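Local coordinates for protein probable TonB-dependent siderophore receptor PiuA (Acinetobacter baumannii, PDB 5FP1) that probably takes up iron-loaded siderophores across the outer membrane as a TonB-dependent receptor, and may bind ferric enterobactin with micromolar affinity, at residues A[63-68]-A[665-670]; A[573-578]-A[583-588]; A[367-372]-A[377-382]; A[387-392]-A[398-403]; A[99-104]-A[331-336]. All coordinates share one frame; numbering follows the deposited sequence.

Contact 1 of 5, residues A[63-68]-A[665-670]; sequences ALRTVP and RYDAMA
The guanidinium of Arg65 lies flat on that of Arg665, where the plug of this TonB-dependent receptor meets the inner wall of the beta-barrel. Arg65 belongs to the loop after helix 60-63 of the plug. Arg665 and Asp667 project inward from barrel strand 659-673. The two arginine chains cross at about a right angle, yet their flat ends are only 15° from parallel, with centres 4.0 Å apart. Arg665 NH2 sits over the middle of the Arg65 group, 3.5 Å from Arg65 CZ. Two like charges thus face each other, and Asp667 probably offsets them. Arg665 grips this carboxylate side-on, NE to one oxygen and NH2 to the other. The bond from Arg665 NE to Asp667 OD2 is 2.8 Å long and uses the syn lone pair. Asp667 meets Arg65 differently. Its OD2 lies 3.7 Å from Arg65 NE but well out of the guanidinium plane, so this long salt bridge is one of charge alone. The Arg65 chain is extended from CG to NE, which carries its end across to the barrel wall. Tyr692 OH is hydrogen-bonded to Arg665 NH1, and Asn686 N to Asp667 OD1; both hold this side of the network. In the plane of the Arg65 guanidinium sits a water: it accepts from Arg65 NE at 3.1 Å and donates to Asp667 OD2 at 2.9 Å.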
# COMPACT_ATOMS: atom_id res chain seq x y z
N ALA A 63 -7.06 -3.00 5.45
CA ALA A 63 -7.12 -4.29 4.81
C ALA A 63 -5.82 -5.06 4.90
O ALA A 63 -5.82 -6.29 5.02
CB ALA A 63 -7.55 -4.15 3.37
N LEU A 64 -4.71 -4.35 4.78
CA LEU A 64 -3.39 -4.95 4.76
C LEU A 64 -3.00 -5.58 6.09
O LEU A 64 -2.07 -6.39 6.14
CB LEU A 64 -2.34 -3.90 4.34
CG LEU A 64 -2.43 -3.55 2.85
CD1 LEU A 64 -1.49 -2.39 2.56
CD2 LEU A 64 -2.10 -4.75 1.98
N ARG A 65 -3.69 -5.22 7.17
CA ARG A 65 -3.43 -5.85 8.46
C ARG A 65 -3.65 -7.37 8.40
O ARG A 65 -3.09 -8.10 9.21
CB ARG A 65 -4.30 -5.27 9.59
CG ARG A 65 -5.69 -5.89 9.71
CD ARG A 65 -6.44 -5.33 10.91
NE ARG A 65 -7.75 -5.94 11.04
CZ ARG A 65 -8.89 -5.30 10.82
NH1 ARG A 65 -8.88 -4.01 10.50
NH2 ARG A 65 -10.03 -5.93 10.94
N THR A 66 -4.46 -7.83 7.45
CA THR A 66 -4.73 -9.28 7.30
C THR A 66 -3.61 -10.05 6.65
O THR A 66 -3.69 -11.29 6.58
CB THR A 66 -5.99 -9.56 6.46
OG1 THR A 66 -5.82 -9.10 5.09
CG2 THR A 66 -7.19 -8.92 7.08
N VAL A 67 -2.60 -9.34 6.14
CA VAL A 67 -1.47 -9.99 5.47
C VAL A 67 -0.24 -9.83 6.34
O VAL A 67 0.31 -8.73 6.44
CB VAL A 67 -1.15 -9.37 4.10
CG1 VAL A 67 -0.06 -10.18 3.40
CG2 VAL A 67 -2.40 -9.28 3.24
N PRO A 68 0.22 -10.93 6.96
CA PRO A 68 1.34 -10.76 7.88
C PRO A 68 2.60 -10.31 7.19
O PRO A 68 2.91 -10.74 6.07
CB PRO A 68 1.55 -12.17 8.46
CG PRO A 68 0.90 -13.11 7.50
CD PRO A 68 -0.14 -12.34 6.73
N ARG A 665 -3.61 -8.19 18.35
CA ARG A 665 -4.83 -7.42 18.26
C ARG A 665 -5.92 -8.37 17.84
O ARG A 665 -5.72 -9.14 16.89
CB ARG A 665 -4.70 -6.31 17.22
CG ARG A 665 -6.00 -5.66 16.78
CD ARG A 665 -6.10 -5.59 15.26
NE ARG A 665 -7.44 -5.24 14.79
CZ ARG A 665 -7.83 -4.02 14.46
NH1 ARG A 665 -6.98 -3.01 14.51
NH2 ARG A 665 -9.06 -3.82 14.03
N TYR A 666 -7.05 -8.34 18.54
CA TYR A 666 -8.19 -9.22 18.24
C TYR A 666 -9.38 -8.50 17.63
O TYR A 666 -9.62 -7.31 17.88
CB TYR A 666 -8.66 -9.90 19.54
CG TYR A 666 -7.56 -10.65 20.22
CD1 TYR A 666 -7.18 -11.90 19.78
CD2 TYR A 666 -6.89 -10.11 21.30
CE1 TYR A 666 -6.16 -12.60 20.39
CE2 TYR A 666 -5.86 -10.79 21.91
CZ TYR A 666 -5.51 -12.04 21.46
OH TYR A 666 -4.49 -12.73 22.07
N ASP A 667 -10.14 -9.23 16.83
CA ASP A 667 -11.36 -8.72 16.25
C ASP A 667 -12.47 -9.77 16.34
O ASP A 667 -12.20 -10.97 16.42
CB ASP A 667 -11.13 -8.35 14.80
CG ASP A 667 -10.10 -7.23 14.66
OD1 ASP A 667 -10.42 -6.08 15.06
OD2 ASP A 667 -8.97 -7.50 14.19
N ALA A 668 -13.70 -9.31 16.31
CA ALA A 668 -14.84 -10.22 16.25
C ALA A 668 -15.94 -9.71 15.37
O ALA A 668 -16.06 -8.50 15.13
CB ALA A 668 -15.36 -10.50 17.65
N MET A 669 -16.79 -10.63 14.91
CA MET A 669 -17.88 -10.28 14.07
C MET A 669 -19.10 -11.23 14.31
O MET A 669 -18.93 -12.38 14.65
CB MET A 669 -17.43 -10.41 12.61
CG MET A 669 -18.43 -10.00 11.56
SD MET A 669 -19.52 -11.33 11.00
CE MET A 669 -18.38 -12.37 10.10
N ALA A 670 -20.29 -10.70 14.08
CA ALA A 670 -21.50 -11.51 13.99
C ALA A 670 -22.39 -10.95 12.90
O ALA A 670 -22.65 -9.76 12.84
CB ALA A 670 -22.24 -11.50 15.33
O HOH W 1 -8.44 -8.87 11.69

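Contact 2 of 5, residues A[573-578]-A[583-588]; sequences GLNGEI and NISAGY
Ile584 lies against two side chains of the facing strand. Its CG2 meets Ile578 CD1 at 3.8 Å, and its CD1 meets Leu574 CD2 at 4.1 Å. CG1 is anti to the backbone N (chi1 -165°), which sends CD1 towards Leu574 and leaves CG2 for Ile578. Ala586 points to the same face of the sheet. Leu536 and Leu628 of the flanking strands extend this apolar patch. The two segments form the end of a beta hairpin between barrel strands 558-575 and 582-597; the pieces 573-575 and 583-588 run antiparallel, their directions 170° apart. Leu574 pairs with Ala586, and Gly576 with Ile584, each through two backbone hydrogen bonds. At Gly576 the chain bends sharply, with backbone angles that leave a side chain no room beside the carbonyl before it. The other face carries polar groups. Ser585 OG donates to Asn575 OD1 at 2.6 Å, from a position tilted 20° off the carbonyl plane. The other end of the Asn575 amide is used as well: ND2 gives a hydrogen bond to a water at 3.1 Å, and that water donates to Ala586 O at 2.9 Å. Asn583, on the same face, turns its amide away from the hairpin partner and bonds through OD1 to Thr631 OG1.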
# COMPACT_ATOMS: atom_id res chain seq x y z
N GLY A 573 0.58 -19.87 4.20
CA GLY A 573 -0.77 -19.35 4.02
C GLY A 573 -1.77 -20.50 3.97
O GLY A 573 -1.45 -21.58 3.48
N LEU A 574 -2.96 -20.27 4.50
CA LEU A 574 -4.04 -21.27 4.48
C LEU A 574 -5.36 -20.56 4.32
O LEU A 574 -5.71 -19.72 5.15
CB LEU A 574 -4.05 -22.12 5.76
CG LEU A 574 -5.19 -23.16 5.87
CD1 LEU A 574 -5.04 -24.26 4.84
CD2 LEU A 574 -5.27 -23.75 7.26
N ASN A 575 -6.09 -20.85 3.24
CA ASN A 575 -7.38 -20.24 2.97
C ASN A 575 -8.44 -21.24 2.50
O ASN A 575 -8.14 -22.13 1.70
CB ASN A 575 -7.25 -19.16 1.90
CG ASN A 575 -6.42 -17.96 2.35
OD1 ASN A 575 -6.96 -17.00 2.90
ND2 ASN A 575 -5.10 -18.05 2.17
N GLY A 576 -9.67 -21.05 2.96
CA GLY A 576 -10.83 -21.72 2.35
C GLY A 576 -11.83 -22.23 3.38
O GLY A 576 -11.93 -21.69 4.50
N GLU A 577 -12.56 -23.27 3.01
CA GLU A 577 -13.58 -23.87 3.86
C GLU A 577 -13.10 -25.19 4.45
O GLU A 577 -12.81 -26.14 3.73
CB GLU A 577 -14.86 -24.11 3.06
CG GLU A 577 -15.40 -22.87 2.37
CD GLU A 577 -14.66 -22.56 1.09
OE1 GLU A 577 -14.46 -23.49 0.27
OE2 GLU A 577 -14.30 -21.38 0.89
N ILE A 578 -12.96 -25.22 5.77
CA ILE A 578 -12.57 -26.42 6.49
C ILE A 578 -13.76 -27.40 6.54
O ILE A 578 -13.58 -28.60 6.38
CB ILE A 578 -12.12 -26.09 7.91
CG1 ILE A 578 -10.98 -25.07 7.89
CG2 ILE A 578 -11.65 -27.35 8.62
CD1 ILE A 578 -10.74 -24.42 9.23
N ASN A 583 -14.87 -21.58 8.01
CA ASN A 583 -13.88 -21.11 7.04
C ASN A 583 -12.70 -20.42 7.70
O ASN A 583 -12.71 -20.13 8.91
CB ASN A 583 -14.50 -20.27 5.94
CG ASN A 583 -15.10 -18.99 6.44
OD1 ASN A 583 -15.04 -18.68 7.64
ND2 ASN A 583 -15.72 -18.24 5.53
N ILE A 584 -11.63 -20.23 6.92
CA ILE A 584 -10.40 -19.73 7.50
C ILE A 584 -9.56 -18.96 6.47
O ILE A 584 -9.54 -19.29 5.28
CB ILE A 584 -9.58 -20.89 8.10
CG1 ILE A 584 -8.47 -20.36 9.01
CG2 ILE A 584 -9.03 -21.79 7.01
CD1 ILE A 584 -7.67 -21.43 9.71
N SER A 585 -8.90 -17.91 6.96
CA SER A 585 -7.84 -17.23 6.21
C SER A 585 -6.75 -16.97 7.21
O SER A 585 -6.96 -16.23 8.19
CB SER A 585 -8.37 -15.94 5.57
OG SER A 585 -7.36 -15.29 4.78
N ALA A 586 -5.59 -17.58 7.00
CA ALA A 586 -4.51 -17.51 7.96
C ALA A 586 -3.18 -17.41 7.28
O ALA A 586 -2.99 -17.89 6.15
CB ALA A 586 -4.52 -18.71 8.88
N GLY A 587 -2.24 -16.79 7.98
CA GLY A 587 -0.89 -16.64 7.47
C GLY A 587 0.16 -16.53 8.53
O GLY A 587 -0.09 -16.05 9.62
N TYR A 588 1.38 -16.94 8.19
CA TYR A 588 2.49 -16.79 9.09
C TYR A 588 3.72 -16.39 8.30
O TYR A 588 3.89 -16.81 7.14
CB TYR A 588 2.77 -18.10 9.84
CG TYR A 588 4.08 -18.07 10.58
CD1 TYR A 588 4.17 -17.49 11.83
CD2 TYR A 588 5.23 -18.58 10.01
CE1 TYR A 588 5.38 -17.43 12.49
CE2 TYR A 588 6.43 -18.52 10.66
CZ TYR A 588 6.49 -17.95 11.90
OH TYR A 588 7.71 -17.87 12.54
O HOH W 2 -3.21 -16.25 3.82

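Contact 3 of 5, residues A[367-372]-A[377-382]; sequences IIDAKG and TGFYSD
Phe379, Ile367 and Asp369 bury most of the surface here. The Phe379 ring presents its CE2 and CZ corner to the end of strand 346-368. Ile367 CG2 reaches CE2 of Phe379 at 3.8 Å, and the two side chains lie alongside, pointing opposite ways. The other branch of Ile367 goes elsewhere. CG1 stands beside the backbone N (chi1 -38°), and this takes CD1 to the backbone of the opposite segment, 3.4 Å from Gly378 N. Gly378 has backbone angles that suit a residue without a side chain. Ile367 also touches Leu320, Trp390 and Leu406. The contact lies in a long loop of the barrel, where the chain leaves strand 346-368 and folds back through a type I beta turn from Asp369 to Gly372. Asp369 both opens this turn and packs on the ring. Its CB is 3.7 Å from Phe379 CE2, and its carboxylate lies above one ring face, offset toward the rim. OD1 of Asp369 faces the turn: it accepts a weak bond from Lys371 N and a hydrogen bond from Asn373 N. OD2 takes a hydrogen bond of 2.7 Å from a water lying over the same ring face. That water also makes a weak bond of 3.2 Å with Tyr380 OH, joining the turn to the residue after Phe379.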
# COMPACT_ATOMS: atom_id res chain seq x y z
N ILE A 367 4.89 29.25 6.88
CA ILE A 367 4.20 29.75 8.06
C ILE A 367 4.73 31.17 8.34
O ILE A 367 5.94 31.36 8.36
CB ILE A 367 4.50 28.88 9.28
CG1 ILE A 367 4.57 27.40 8.86
CG2 ILE A 367 3.43 29.09 10.32
CD1 ILE A 367 5.51 26.57 9.73
N ILE A 368 3.83 32.12 8.53
CA ILE A 368 4.21 33.53 8.68
C ILE A 368 3.58 34.06 9.95
O ILE A 368 2.38 33.93 10.14
CB ILE A 368 3.75 34.36 7.47
CG1 ILE A 368 4.25 33.72 6.17
CG2 ILE A 368 4.25 35.81 7.59
CD1 ILE A 368 3.81 34.41 4.91
N ASP A 369 4.40 34.56 10.87
CA ASP A 369 3.83 35.08 12.11
C ASP A 369 3.50 36.59 11.98
O ASP A 369 3.69 37.19 10.93
CB ASP A 369 4.76 34.82 13.30
CG ASP A 369 6.00 35.70 13.29
OD1 ASP A 369 6.09 36.63 12.46
OD2 ASP A 369 6.89 35.44 14.12
N ALA A 370 3.03 37.18 13.08
CA ALA A 370 2.47 38.53 13.03
C ALA A 370 3.56 39.57 12.75
O ALA A 370 3.28 40.64 12.24
CB ALA A 370 1.72 38.85 14.32
N LYS A 371 4.82 39.24 13.04
CA LYS A 371 5.92 40.15 12.72
C LYS A 371 6.55 39.89 11.36
O LYS A 371 7.51 40.55 10.98
CB LYS A 371 7.00 40.04 13.80
CG LYS A 371 6.48 40.43 15.16
CD LYS A 371 7.60 40.79 16.11
CE LYS A 371 7.04 41.39 17.39
NZ LYS A 371 8.10 41.94 18.27
N GLY A 372 6.01 38.94 10.61
CA GLY A 372 6.51 38.67 9.27
C GLY A 372 7.65 37.67 9.18
O GLY A 372 8.21 37.50 8.13
N THR A 377 8.86 25.06 9.01
CA THR A 377 8.86 24.03 10.03
C THR A 377 8.08 24.44 11.27
O THR A 377 7.37 23.63 11.87
CB THR A 377 10.31 23.62 10.41
OG1 THR A 377 11.04 24.78 10.82
CG2 THR A 377 11.04 22.95 9.21
N GLY A 378 8.20 25.70 11.69
CA GLY A 378 7.45 26.18 12.83
C GLY A 378 8.18 27.17 13.71
O GLY A 378 9.35 27.44 13.51
N PHE A 379 7.47 27.70 14.70
CA PHE A 379 8.05 28.67 15.63
C PHE A 379 8.14 28.09 17.05
O PHE A 379 7.38 27.18 17.43
CB PHE A 379 7.21 29.96 15.62
CG PHE A 379 7.06 30.59 14.26
CD1 PHE A 379 8.17 31.06 13.57
CD2 PHE A 379 5.81 30.74 13.68
CE1 PHE A 379 8.03 31.63 12.31
CE2 PHE A 379 5.67 31.32 12.43
CZ PHE A 379 6.77 31.76 11.75
N TYR A 380 9.09 28.61 17.82
CA TYR A 380 9.26 28.28 19.24
C TYR A 380 9.48 26.79 19.45
O TYR A 380 8.84 26.17 20.30
CB TYR A 380 8.07 28.75 20.08
CG TYR A 380 7.80 30.21 19.88
CD1 TYR A 380 8.71 31.15 20.31
CD2 TYR A 380 6.66 30.64 19.23
CE1 TYR A 380 8.49 32.50 20.09
CE2 TYR A 380 6.44 31.98 19.00
CZ TYR A 380 7.35 32.90 19.45
OH TYR A 380 7.13 34.22 19.23
N SER A 381 10.40 26.21 18.70
CA SER A 381 10.68 24.79 18.83
C SER A 381 11.31 24.44 20.18
O SER A 381 11.41 23.27 20.53
CB SER A 381 11.58 24.35 17.70
OG SER A 381 12.84 24.92 17.81
N ASP A 382 11.73 25.46 20.92
CA ASP A 382 12.19 25.27 22.30
C ASP A 382 11.10 25.54 23.35
O ASP A 382 11.38 25.51 24.57
CB ASP A 382 13.41 26.15 22.58
CG ASP A 382 13.09 27.65 22.53
OD1 ASP A 382 11.93 28.04 22.26
OD2 ASP A 382 14.01 28.44 22.74
O HOH W 3 6.48 33.69 16.10

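Contact 4 of 5, residues A[387-392]-A[398-403]; sequences STNWCT and TQKPFV
A disulfide-braced loop of the barrel holds this contact, with Cys391 in a disulfide with Cys383. The chain runs through 387-392, turns, and returns through 398-403 in a roughly opposite direction. Asn389 carries the main contact. Its CG is anti to the carbonyl carbon (chi1 -49°), which swings the amide over the returning segment. There ND2 of Asn389 donates to Pro401 O at 2.9 Å, with an N-H...O angle of 154°. The donor is tilted 19° from the carbonyl plane. The amide carbon of Asn389 also rests on Lys400 CB, 3.5 Å away, and the two side chains cross at about a right angle. Near one end of the contact, Thr388 CG2 touches Val403 CG2 at 3.7 Å. A water close by accepts from Val403 N and donates to Thr388 O, each at 2.8 Å. At the other end two waters link Thr392 OG1 to Thr398 O; the nearer water is 2.8 Å from Thr392 OG1. Trp390 points away at its root, but CZ2 comes within 4.2 Å of Phe402 CE1, near the plane of the phenylalanine ring. Trp390 NE1 is hydrogen-bonded to Asp404 OD2. Both rings also meet Trp259 edge-to-face. Strand 391-393 pairs antiparallel with barrel strand 315-341, while segment 398-403 leads on into strand 405-428.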
# COMPACT_ATOMS: atom_id res chain seq x y z
N SER A 387 2.44 31.73 23.84
CA SER A 387 1.34 32.64 23.58
C SER A 387 0.66 32.43 22.23
O SER A 387 -0.48 32.83 22.05
CB SER A 387 1.79 34.10 23.72
OG SER A 387 2.79 34.40 22.77
N THR A 388 1.34 31.80 21.28
CA THR A 388 0.69 31.48 20.01
C THR A 388 0.50 29.95 19.82
O THR A 388 0.27 29.47 18.71
CB THR A 388 1.45 32.12 18.84
OG1 THR A 388 2.83 31.75 18.89
CG2 THR A 388 1.35 33.68 18.93
N ASN A 389 0.60 29.21 20.93
CA ASN A 389 0.16 27.83 21.02
C ASN A 389 0.99 26.79 20.23
O ASN A 389 0.47 25.71 19.92
CB ASN A 389 -1.31 27.70 20.63
CG ASN A 389 -2.20 28.73 21.34
OD1 ASN A 389 -2.10 28.87 22.53
ND2 ASN A 389 -3.08 29.41 20.59
N TRP A 390 2.27 27.10 20.00
CA TRP A 390 3.16 26.26 19.23
C TRP A 390 3.58 24.97 19.92
O TRP A 390 4.09 24.08 19.24
CB TRP A 390 4.40 27.04 18.70
CG TRP A 390 4.08 27.67 17.42
CD1 TRP A 390 3.52 28.92 17.22
CD2 TRP A 390 4.11 27.05 16.14
NE1 TRP A 390 3.27 29.12 15.90
CE2 TRP A 390 3.60 27.98 15.21
CE3 TRP A 390 4.55 25.80 15.68
CZ2 TRP A 390 3.51 27.71 13.86
CZ3 TRP A 390 4.47 25.53 14.32
CH2 TRP A 390 3.95 26.47 13.43
N CYS A 391 3.45 24.90 21.25
CA CYS A 391 3.67 23.69 21.99
C CYS A 391 2.46 23.37 22.82
O CYS A 391 1.71 24.26 23.22
CB CYS A 391 4.88 23.80 22.93
SG CYS A 391 6.41 24.23 22.09
N THR A 392 2.27 22.09 23.09
CA THR A 392 1.17 21.64 23.93
C THR A 392 1.70 20.75 25.06
O THR A 392 2.91 20.44 25.12
CB THR A 392 0.09 20.94 23.09
OG1 THR A 392 -1.11 20.80 23.85
CG2 THR A 392 0.54 19.57 22.62
N THR A 398 -4.43 20.14 25.21
CA THR A 398 -5.71 20.72 24.87
C THR A 398 -5.62 21.47 23.55
O THR A 398 -4.58 22.08 23.24
CB THR A 398 -6.20 21.67 25.99
OG1 THR A 398 -5.25 22.73 26.15
CG2 THR A 398 -6.31 20.93 27.30
N GLN A 399 -6.70 21.45 22.77
CA GLN A 399 -6.70 22.10 21.45
C GLN A 399 -6.85 23.60 21.56
O GLN A 399 -7.72 24.10 22.29
CB GLN A 399 -7.83 21.51 20.60
CG GLN A 399 -7.54 20.08 20.17
CD GLN A 399 -6.34 20.02 19.24
OE1 GLN A 399 -6.14 20.90 18.41
NE2 GLN A 399 -5.50 19.01 19.41
N LYS A 400 -6.00 24.32 20.84
CA LYS A 400 -5.93 25.79 20.85
C LYS A 400 -5.99 26.38 19.45
O LYS A 400 -5.75 25.68 18.47
CB LYS A 400 -4.60 26.24 21.45
CG LYS A 400 -4.33 25.80 22.88
CD LYS A 400 -5.20 26.55 23.88
CE LYS A 400 -4.90 26.08 25.29
NZ LYS A 400 -5.86 26.63 26.29
N PRO A 401 -6.29 27.68 19.35
CA PRO A 401 -6.29 28.33 18.04
C PRO A 401 -4.92 28.41 17.35
O PRO A 401 -3.87 28.46 17.98
CB PRO A 401 -6.82 29.77 18.34
CG PRO A 401 -7.48 29.68 19.67
CD PRO A 401 -6.83 28.55 20.43
N PHE A 402 -4.96 28.41 16.03
CA PHE A 402 -3.79 28.68 15.24
C PHE A 402 -3.89 30.13 14.81
O PHE A 402 -4.85 30.49 14.14
CB PHE A 402 -3.76 27.74 14.01
CG PHE A 402 -2.69 28.06 13.00
CD1 PHE A 402 -1.34 27.95 13.34
CD2 PHE A 402 -3.02 28.45 11.70
CE1 PHE A 402 -0.35 28.23 12.41
CE2 PHE A 402 -2.03 28.74 10.77
CZ PHE A 402 -0.69 28.62 11.12
N VAL A 403 -2.93 30.96 15.20
CA VAL A 403 -3.08 32.39 14.94
C VAL A 403 -2.08 32.95 13.97
O VAL A 403 -2.13 34.13 13.65
CB VAL A 403 -3.06 33.24 16.22
CG1 VAL A 403 -4.15 32.78 17.19
CG2 VAL A 403 -1.69 33.21 16.86
O HOH W 4 -0.42 30.07 16.09
O HOH W 5 -2.91 20.85 21.21
O HOH W 6 -2.38 23.29 24.04

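Contact 5 of 5, residues A[99-104]-A[331-336]; sequences DGIRNS and TDQLAL
Gln333 sets CG anti to its carbonyl carbon (chi1 -63°) and stays extended beyond it, carrying its amide inward to meet Gly100 and Ile101. NE2 of Gln333 donates to Gly100 O at 2.9 Å, with an N-H...O angle of 153°. It approaches from above the carbonyl plane, 38° out of it, and not along a lone pair. Gln333 NE2 also bonds to Glu354 OE1 of the next barrel strand, so this nitrogen has two acceptors. OE1 of Gln333 takes a hydrogen bond from a water that also donates to Asp99 O. These partners probably fix the rotation of the amide. Ile101 runs alongside this chain, pointing the other way, with CG1 lying 3.6 Å from Gln333 OE1. Its other branch meets Thr331 tip to tip, Ile101 CG2 being 3.8 Å from Thr331 CB. OG1 of Thr331 is 2.6 Å from a second water, which donates to Arg102 O at 2.8 Å. Met291 of strand 284-304 touches Ile101 as well. Segment 99-104 includes the short edge strand 101-102 of the plug sheet, and 331-336 lies on barrel strand 315-341. Such a plug lodged inside a beta-barrel, and touching its wall, is the hallmark of TonB-dependent receptors.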
# COMPACT_ATOMS: atom_id res chain seq x y z
N ASP A 99 -6.07 -2.28 -11.06
CA ASP A 99 -6.29 -3.17 -12.21
C ASP A 99 -5.08 -3.23 -13.12
O ASP A 99 -5.18 -3.12 -14.35
CB ASP A 99 -7.56 -2.75 -12.98
CG ASP A 99 -8.77 -2.78 -12.09
OD1 ASP A 99 -9.11 -3.89 -11.62
OD2 ASP A 99 -9.34 -1.71 -11.77
N GLY A 100 -3.91 -3.42 -12.52
CA GLY A 100 -2.70 -3.65 -13.32
C GLY A 100 -2.02 -2.45 -13.90
O GLY A 100 -1.02 -2.57 -14.60
N ILE A 101 -2.53 -1.26 -13.59
CA ILE A 101 -1.90 -0.02 -14.04
C ILE A 101 -1.40 0.75 -12.83
O ILE A 101 -2.13 0.90 -11.85
CB ILE A 101 -2.90 0.81 -14.85
CG1 ILE A 101 -3.21 0.04 -16.15
CG2 ILE A 101 -2.36 2.21 -15.13
CD1 ILE A 101 -4.00 0.81 -17.19
N ARG A 102 -0.14 1.19 -12.89
CA ARG A 102 0.47 1.89 -11.76
C ARG A 102 -0.28 3.20 -11.47
O ARG A 102 -0.57 3.96 -12.38
CB ARG A 102 1.94 2.21 -12.04
CG ARG A 102 2.71 2.53 -10.77
CD ARG A 102 4.05 3.20 -11.04
NE ARG A 102 4.85 2.38 -11.96
CZ ARG A 102 5.85 1.56 -11.62
NH1 ARG A 102 6.24 1.42 -10.35
NH2 ARG A 102 6.49 0.89 -12.59
N ASN A 103 -0.58 3.43 -10.20
CA ASN A 103 -1.23 4.66 -9.79
C ASN A 103 -0.68 5.00 -8.42
O ASN A 103 -1.38 4.87 -7.40
CB ASN A 103 -2.75 4.44 -9.73
CG ASN A 103 -3.52 5.73 -9.58
OD1 ASN A 103 -3.33 6.67 -10.34
ND2 ASN A 103 -4.40 5.79 -8.60
N SER A 104 0.60 5.36 -8.40
CA SER A 104 1.35 5.47 -7.15
C SER A 104 1.64 6.89 -6.71
O SER A 104 2.70 7.17 -6.17
CB SER A 104 2.68 4.70 -7.24
OG SER A 104 2.43 3.32 -7.14
N THR A 331 -1.64 6.45 -19.06
CA THR A 331 -1.01 5.16 -19.32
C THR A 331 -1.79 4.44 -20.42
O THR A 331 -3.02 4.45 -20.42
CB THR A 331 -1.00 4.30 -18.03
OG1 THR A 331 -0.37 5.03 -16.97
CG2 THR A 331 -0.25 2.98 -18.25
N ASP A 332 -1.07 3.80 -21.33
CA ASP A 332 -1.70 2.89 -22.28
C ASP A 332 -0.95 1.56 -22.25
O ASP A 332 0.27 1.54 -22.37
CB ASP A 332 -1.68 3.47 -23.68
CG ASP A 332 -2.58 2.69 -24.63
OD1 ASP A 332 -2.24 1.52 -24.97
OD2 ASP A 332 -3.66 3.22 -24.96
N GLN A 333 -1.69 0.47 -22.08
CA GLN A 333 -1.14 -0.90 -22.15
C GLN A 333 -1.82 -1.66 -23.29
O GLN A 333 -3.05 -1.73 -23.34
CB GLN A 333 -1.43 -1.69 -20.88
CG GLN A 333 -0.82 -1.14 -19.63
CD GLN A 333 -1.19 -1.97 -18.41
OE1 GLN A 333 -2.24 -2.60 -18.37
NE2 GLN A 333 -0.33 -1.93 -17.39
N LEU A 334 -1.02 -2.28 -24.13
CA LEU A 334 -1.52 -3.12 -25.23
C LEU A 334 -0.98 -4.52 -24.99
O LEU A 334 0.23 -4.68 -24.83
CB LEU A 334 -0.98 -2.56 -26.56
CG LEU A 334 -1.36 -3.26 -27.87
CD1 LEU A 334 -2.85 -3.14 -28.08
CD2 LEU A 334 -0.59 -2.61 -29.00
N ALA A 335 -1.87 -5.50 -24.85
CA ALA A 335 -1.47 -6.85 -24.47
C ALA A 335 -2.17 -7.86 -25.37
O ALA A 335 -3.39 -7.81 -25.54
CB ALA A 335 -1.86 -7.15 -23.03
N LEU A 336 -1.39 -8.79 -25.88
CA LEU A 336 -1.92 -9.96 -26.58
C LEU A 336 -1.79 -11.15 -25.65
O LEU A 336 -0.68 -11.51 -25.21
CB LEU A 336 -1.09 -10.18 -27.83
CG LEU A 336 -1.52 -11.36 -28.72
CD1 LEU A 336 -2.80 -10.99 -29.43
CD2 LEU A 336 -0.43 -11.66 -29.73
O HOH W 7 -4.31 -3.60 -16.83
O HOH W 8 0.81 4.18 -14.82

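Overall arrangement
Contacts 1 and 5 join the plug to the barrel wall on opposite sides of the chain's centre, with their own centres about 30 Å apart. Contact 2 lies in the barrel wall, about 13 Å from contact 1 between centres. The two touch where Pro68 CG packs 3.6 Å from Gly587 C. Contacts 3 and 4 form one loop assembly far from these, about 35 Å from the chain's centre. Their centres are about 12 Å apart, and Gly378 CA lies 3.4 Å from Trp390 CZ3. Strand 315-341 carries the wall side of contact 5 and pairs with both strand 346-368 of contact 3 and strand 391-393 of contact 4. A bound C8E detergent molecule is about 7 Å from Gly587 of contact 2.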